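PDB 2OJH: uncharacterized protein Atu1656/AGR_C_3050 from Agrobacterium tumefaciens, which is of unknown function but, as a six-bladed beta-propeller of the TolB family, probably serves as a scaffold for binding other molecules. Local coordinates for residues G173-I187 against N190-V204. Numbering follows the deposited sequence.
Sequences GRNDGPDYSPDGRWI and NSSRTGQMQIWRVRV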
loop_
_atom_site.group_PDB
_atom_site.type_symbol
_atom_site.label_atom_id
_atom_site.label_comp_id
_atom_site.label_asym_id
_atom_site.label_seq_id
_atom_site.Cartn_x
_atom_site.Cartn_y
_atom_site.Cartn_z
ATOM N N GLY A 173 5.120 -13.359 15.040
ATOM C CA GLY A 173 4.250 -13.634 13.899
ATOM C C GLY A 173 4.890 -13.161 12.616
ATOM O O GLY A 173 6.052 -12.749 12.621
ATOM N N ARG A 174 4.158 -13.244 11.505
ATOM C CA ARG A 174 4.598 -12.570 10.271
ATOM C C ARG A 174 4.033 -11.152 10.283
ATOM O O ARG A 174 2.896 -10.944 10.666
ATOM C CB ARG A 174 4.115 -13.303 9.014
ATOM C CG ARG A 174 4.449 -14.786 8.976
ATOM C CD ARG A 174 3.988 -15.376 7.654
ATOM N NE ARG A 174 4.514 -16.720 7.468
ATOM C CZ ARG A 174 4.252 -17.494 6.417
ATOM N NH1 ARG A 174 3.471 -17.057 5.445
ATOM N NH2 ARG A 174 4.759 -18.705 6.359
ATOM N N ASN A 175 4.824 -10.182 9.862
ATOM C CA ASN A 175 4.410 -8.787 9.951
ATOM C C ASN A 175 4.577 -8.167 8.599
ATOM O O ASN A 175 5.639 -8.292 7.995
ATOM C CB ASN A 175 5.254 -8.046 10.989
ATOM C CG ASN A 175 5.222 -8.725 12.322
ATOM O OD1 ASN A 175 4.199 -8.690 13.033
ATOM N ND2 ASN A 175 6.310 -9.413 12.659
ATOM N N ASP A 176 3.537 -7.483 8.131
ATOM C CA ASP A 176 3.503 -7.032 6.747
ATOM C C ASP A 176 2.764 -5.705 6.622
ATOM O O ASP A 176 2.171 -5.208 7.595
ATOM C CB ASP A 176 2.803 -8.100 5.909
ATOM C CG ASP A 176 3.186 -8.061 4.441
ATOM O OD1 ASP A 176 3.690 -7.040 3.935
ATOM O OD2 ASP A 176 2.963 -9.095 3.788
ATOM N N GLY A 177 2.844 -5.107 5.426
ATOM C CA GLY A 177 2.058 -3.910 5.090
ATOM C C GLY A 177 2.109 -2.711 6.024
ATOM O O GLY A 177 1.049 -2.251 6.483
ATOM N N PRO A 178 3.324 -2.167 6.278
ATOM C CA PRO A 178 3.472 -0.986 7.133
ATOM C C PRO A 178 3.143 0.332 6.452
ATOM O O PRO A 178 3.554 0.563 5.295
ATOM C CB PRO A 178 4.958 -1.011 7.519
ATOM C CG PRO A 178 5.630 -1.750 6.423
ATOM C CD PRO A 178 4.634 -2.674 5.805
ATOM N N ASP A 179 2.483 1.234 7.170
ATOM C CA ASP A 179 2.208 2.571 6.602
ATOM C C ASP A 179 2.140 3.548 7.787
ATOM O O ASP A 179 1.653 3.194 8.847
ATOM C CB ASP A 179 0.882 2.501 5.825
ATOM C CG ASP A 179 0.618 3.714 4.944
ATOM O OD1 ASP A 179 1.464 4.620 4.886
ATOM O OD2 ASP A 179 -0.453 3.733 4.280
ATOM N N TYR A 180 2.674 4.752 7.626
ATOM C CA TYR A 180 2.736 5.703 8.732
ATOM C C TYR A 180 1.411 6.379 9.071
ATOM O O TYR A 180 0.600 6.657 8.184
ATOM C CB TYR A 180 3.699 6.829 8.393
ATOM C CG TYR A 180 5.147 6.434 8.294
ATOM C CD1 TYR A 180 5.652 5.842 7.134
ATOM C CD2 TYR A 180 6.017 6.655 9.357
ATOM C CE1 TYR A 180 7.014 5.506 7.037
ATOM C CE2 TYR A 180 7.352 6.314 9.270
ATOM C CZ TYR A 180 7.849 5.743 8.106
ATOM O OH TYR A 180 9.199 5.429 8.038
ATOM N N SER A 181 1.214 6.698 10.347
ATOM C CA SER A 181 0.198 7.680 10.719
ATOM C C SER A 181 0.709 9.067 10.280
ATOM O O SER A 181 1.933 9.275 10.234
ATOM C CB SER A 181 -0.064 7.649 12.226
ATOM O OG SER A 181 1.107 7.965 12.964
ATOM N N PRO A 182 -0.201 10.013 9.957
ATOM C CA PRO A 182 0.247 11.337 9.473
ATOM C C PRO A 182 0.992 12.187 10.518
ATOM O O PRO A 182 1.717 13.106 10.145
ATOM C CB PRO A 182 -1.053 12.034 9.055
ATOM C CG PRO A 182 -2.139 11.320 9.762
ATOM C CD PRO A 182 -1.674 9.912 9.995
ATOM N N ASP A 183 0.834 11.885 11.805
ATOM C CA ASP A 183 1.605 12.602 12.832
ATOM C C ASP A 183 3.022 12.055 12.943
ATOM O O ASP A 183 3.881 12.632 13.612
ATOM C CB ASP A 183 0.888 12.590 14.182
ATOM C CG ASP A 183 0.872 11.219 14.848
ATOM O OD1 ASP A 183 1.516 10.249 14.368
ATOM O OD2 ASP A 183 0.190 11.128 15.894
ATOM N N GLY A 184 3.257 10.935 12.270
ATOM C CA GLY A 184 4.580 10.348 12.177
ATOM C C GLY A 184 5.035 9.643 13.438
ATOM O O GLY A 184 6.211 9.336 13.567
ATOM N N ARG A 185 4.119 9.401 14.367
ATOM C CA ARG A 185 4.452 8.730 15.616
ATOM C C ARG A 185 4.319 7.208 15.520
ATOM O O ARG A 185 4.967 6.463 16.276
ATOM C CB ARG A 185 3.584 9.263 16.768
ATOM C CG ARG A 185 3.836 10.751 17.142
ATOM C CD ARG A 185 3.363 11.112 18.582
ATOM N NE ARG A 185 2.182 10.355 19.044
ATOM C CZ ARG A 185 2.186 9.471 20.053
ATOM N NH1 ARG A 185 1.062 8.835 20.389
ATOM N NH2 ARG A 185 3.302 9.218 20.738
ATOM N N TRP A 186 3.484 6.753 14.594
ATOM C CA TRP A 186 3.161 5.329 14.484
ATOM C C TRP A 186 3.307 4.802 13.065
ATOM O O TRP A 186 3.136 5.542 12.085
ATOM C CB TRP A 186 1.714 5.075 14.922
ATOM C CG TRP A 186 1.414 5.374 16.355
ATOM C CD1 TRP A 186 0.881 6.527 16.856
ATOM C CD2 TRP A 186 1.597 4.494 17.476
ATOM N NE1 TRP A 186 0.739 6.428 18.223
ATOM C CE2 TRP A 186 1.172 5.192 18.628
ATOM C CE3 TRP A 186 2.087 3.188 17.619
ATOM C CZ2 TRP A 186 1.206 4.622 19.903
ATOM C CZ3 TRP A 186 2.134 2.623 18.892
ATOM C CH2 TRP A 186 1.687 3.344 20.016
ATOM N N ILE A 187 3.575 3.498 12.970
ATOM C CA ILE A 187 3.477 2.766 11.711
ATOM C C ILE A 187 2.416 1.678 11.961
ATOM O O ILE A 187 2.566 0.907 12.895
ATOM C CB ILE A 187 4.830 2.138 11.324
ATOM C CG1 ILE A 187 5.819 3.236 10.845
ATOM C CG2 ILE A 187 4.642 1.045 10.239
ATOM C CD1 ILE A 187 7.272 2.819 10.946
ATOM N N ASN A 190 0.067 -5.227 9.660
ATOM C CA ASN A 190 -0.671 -6.411 10.157
ATOM C C ASN A 190 0.248 -7.525 10.637
ATOM O O ASN A 190 1.388 -7.641 10.196
ATOM C CB ASN A 190 -1.745 -6.927 9.159
ATOM C CG ASN A 190 -1.173 -7.397 7.817
ATOM O OD1 ASN A 190 -0.053 -7.070 7.413
ATOM N ND2 ASN A 190 -1.987 -8.120 7.092
ATOM N N SER A 191 -0.238 -8.350 11.561
ATOM C CA SER A 191 0.612 -9.368 12.096
ATOM C C SER A 191 -0.229 -10.612 12.320
ATOM O O SER A 191 -1.418 -10.509 12.690
ATOM C CB SER A 191 1.216 -8.876 13.421
ATOM O OG SER A 191 2.072 -9.844 13.994
ATOM N N SER A 192 0.376 -11.778 12.096
ATOM C CA SER A 192 -0.323 -13.048 12.306
ATOM C C SER A 192 -0.107 -13.586 13.706
ATOM O O SER A 192 -0.537 -14.713 14.005
ATOM C CB SER A 192 0.196 -14.108 11.329
ATOM O OG SER A 192 1.592 -14.351 11.552
ATOM N N ARG A 193 0.530 -12.803 14.573
ATOM C CA ARG A 193 0.925 -13.309 15.888
ATOM C C ARG A 193 -0.226 -13.895 16.716
ATOM O O ARG A 193 0.001 -14.732 17.595
ATOM C CB ARG A 193 1.759 -12.272 16.683
ATOM C CG ARG A 193 0.990 -11.111 17.318
ATOM C CD ARG A 193 1.940 -10.014 17.808
ATOM N NE ARG A 193 2.638 -9.345 16.703
ATOM C CZ ARG A 193 3.532 -8.364 16.840
ATOM N NH1 ARG A 193 3.862 -7.912 18.046
ATOM N NH2 ARG A 193 4.101 -7.823 15.761
ATOM N N THR A 194 -1.456 -13.481 16.435
ATOM C CA THR A 194 -2.594 -14.007 17.221
ATOM C C THR A 194 -3.326 -15.142 16.533
ATOM O O THR A 194 -4.332 -15.634 17.045
ATOM C CB THR A 194 -3.630 -12.915 17.544
ATOM O OG1 THR A 194 -4.056 -12.286 16.324
ATOM C CG2 THR A 194 -3.059 -11.864 18.515
ATOM N N GLY A 195 -2.890 -15.544 15.347
ATOM C CA GLY A 195 -3.595 -16.654 14.698
ATOM C C GLY A 195 -4.117 -16.301 13.329
ATOM O O GLY A 195 -4.084 -17.125 12.411
ATOM N N GLN A 196 -4.582 -15.065 13.181
ATOM C CA GLN A 196 -4.958 -14.559 11.870
ATOM C C GLN A 196 -4.349 -13.184 11.704
ATOM O O GLN A 196 -3.833 -12.600 12.669
ATOM C CB GLN A 196 -6.484 -14.556 11.685
ATOM C CG GLN A 196 -7.245 -13.679 12.659
ATOM C CD GLN A 196 -8.677 -14.146 12.918
ATOM O OE1 GLN A 196 -8.920 -15.308 13.261
ATOM N NE2 GLN A 196 -9.627 -13.231 12.777
HETATM N N MSE A 197 -4.352 -12.668 10.484
HETATM C CA MSE A 197 -3.845 -11.322 10.298
HETATM C C MSE A 197 -4.791 -10.330 11.012
HETATM O O MSE A 197 -6.022 -10.403 10.847
HETATM C CB MSE A 197 -3.712 -10.977 8.818
HETATM C CG MSE A 197 -2.482 -11.570 8.114
HETATM SE SE MSE A 197 -0.813 -11.122 9.028
HETATM C CE MSE A 197 0.477 -10.808 7.614
ATOM N N GLN A 198 -4.208 -9.469 11.853
ATOM C CA GLN A 198 -4.893 -8.372 12.553
ATOM C C GLN A 198 -4.056 -7.123 12.413
ATOM O O GLN A 198 -2.824 -7.226 12.185
ATOM C CB GLN A 198 -5.017 -8.674 14.026
ATOM C CG GLN A 198 -5.729 -10.000 14.299
ATOM C CD GLN A 198 -7.238 -9.902 14.139
ATOM O OE1 GLN A 198 -7.948 -9.799 15.121
ATOM N NE2 GLN A 198 -7.725 -9.941 12.903
ATOM N N ILE A 199 -4.697 -5.962 12.558
ATOM C CA ILE A 199 -3.973 -4.692 12.490
ATOM C C ILE A 199 -3.319 -4.397 13.832
ATOM O O ILE A 199 -3.945 -4.529 14.903
ATOM C CB ILE A 199 -4.844 -3.478 12.014
ATOM C CG1 ILE A 199 -5.645 -3.831 10.750
ATOM C CG2 ILE A 199 -3.953 -2.263 11.820
ATOM C CD1 ILE A 199 -4.827 -4.381 9.618
ATOM N N TRP A 200 -2.040 -4.035 13.740
ATOM C CA TRP A 200 -1.240 -3.619 14.885
ATOM C C TRP A 200 -0.603 -2.274 14.531
ATOM O O TRP A 200 -0.618 -1.845 13.365
ATOM C CB TRP A 200 -0.146 -4.655 15.189
ATOM C CG TRP A 200 -0.665 -5.951 15.832
ATOM C CD1 TRP A 200 -1.386 -6.947 15.223
ATOM C CD2 TRP A 200 -0.473 -6.361 17.173
ATOM N NE1 TRP A 200 -1.667 -7.965 16.122
ATOM C CE2 TRP A 200 -1.118 -7.623 17.331
ATOM C CE3 TRP A 200 0.173 -5.786 18.276
ATOM C CZ2 TRP A 200 -1.131 -8.303 18.534
ATOM C CZ3 TRP A 200 0.151 -6.466 19.482
ATOM C CH2 TRP A 200 -0.488 -7.717 19.602
ATOM N N ARG A 201 -0.087 -1.585 15.539
ATOM C CA ARG A 201 0.747 -0.428 15.279
ATOM C C ARG A 201 1.988 -0.411 16.170
ATOM O O ARG A 201 1.930 -0.810 17.316
ATOM C CB ARG A 201 -0.059 0.875 15.391
ATOM C CG ARG A 201 -0.598 1.193 16.775
ATOM C CD ARG A 201 -1.262 2.563 16.776
ATOM N NE ARG A 201 -1.540 3.018 18.130
ATOM C CZ ARG A 201 -2.145 4.162 18.440
ATOM N NH1 ARG A 201 -2.337 4.467 19.718
ATOM N NH2 ARG A 201 -2.555 4.994 17.485
ATOM N N VAL A 202 3.112 0.047 15.612
ATOM C CA VAL A 202 4.366 0.139 16.353
ATOM C C VAL A 202 4.852 1.591 16.318
ATOM O O VAL A 202 4.656 2.280 15.311
ATOM C CB VAL A 202 5.459 -0.839 15.777
ATOM C CG1 VAL A 202 5.826 -0.508 14.309
ATOM C CG2 VAL A 202 6.699 -0.867 16.675
ATOM N N ARG A 203 5.479 2.064 17.398
ATOM C CA ARG A 203 6.044 3.420 17.383
ATOM C C ARG A 203 7.177 3.490 16.363
ATOM O O ARG A 203 7.893 2.500 16.172
ATOM C CB ARG A 203 6.601 3.808 18.760
ATOM C CG ARG A 203 5.579 3.930 19.887
ATOM C CD ARG A 203 4.621 5.082 19.700
ATOM N NE ARG A 203 5.230 6.262 19.099
ATOM C CZ ARG A 203 5.965 7.145 19.758
ATOM N NH1 ARG A 203 6.471 8.184 19.106
ATOM N NH2 ARG A 203 6.196 6.995 21.056
ATOM N N VAL A 204 7.385 4.644 15.735
ATOM C CA VAL A 204 8.455 4.728 14.732
ATOM C C VAL A 204 9.818 4.437 15.344
ATOM O O VAL A 204 10.710 3.968 14.647
ATOM C CB VAL A 204 8.470 6.054 13.883
ATOM C CG1 VAL A 204 7.144 6.250 13.174
ATOM C CG2 VAL A 204 8.797 7.235 14.721
#
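Trp-186 is sandwiched between two arginines. The guanidinium of Arg-201 lies flat on one indole face, the planes 8° apart, in a cation-pi stack with CZ of Arg-201 3.7 Å from the centroid of the five-membered ring of Trp-186. The Arg-201 chain runs out straight (chi3 -168°), carrying its guanidinium along the indole; on the way its CD passes over the six-membered ring. On the opposite face CD of Arg-203 makes a CH-pi contact, 3.3 Å from the centroid of the same ring. The Arg-203 chain folds back on itself (chi2 -67°), bringing its NE to the carbonyl of Arg-185, 2.8 Å from NE to O. That oxygen also accepts from Val-204 N, the two donors coming from opposite faces of the carbonyl plane. Beyond the indole, Ile-187 and Val-202 pair through two backbone bonds.

At the other end, Asn-175 OD1 takes two bonds from opposite faces of its amide plane: Ser-191 OG at 2.6 Å and Arg-193 NH2 at 2.9 Å. Arg-193 NE also donates to Ser-191 OG, 2.8 Å away; both acceptors lie in the guanidinium plane, at its edge, and hold its rotation. Arg-174 N donates to Ser-192 OG at 2.8 Å, and Ser-192 N returns a bond to Arg-174 O.

Asn-175 ND2 is held by the carbonyls of Phe-153 and Glu-172, and Arg-201 by Tyr-188 and Glu-210. The segments cover parts of three consecutive antiparallel strands of one propeller blade. The pairing with Glu-210 probably offsets the Arg-201 charge, while the buried Asn-175 amide is satisfied at both oxygen and nitrogen.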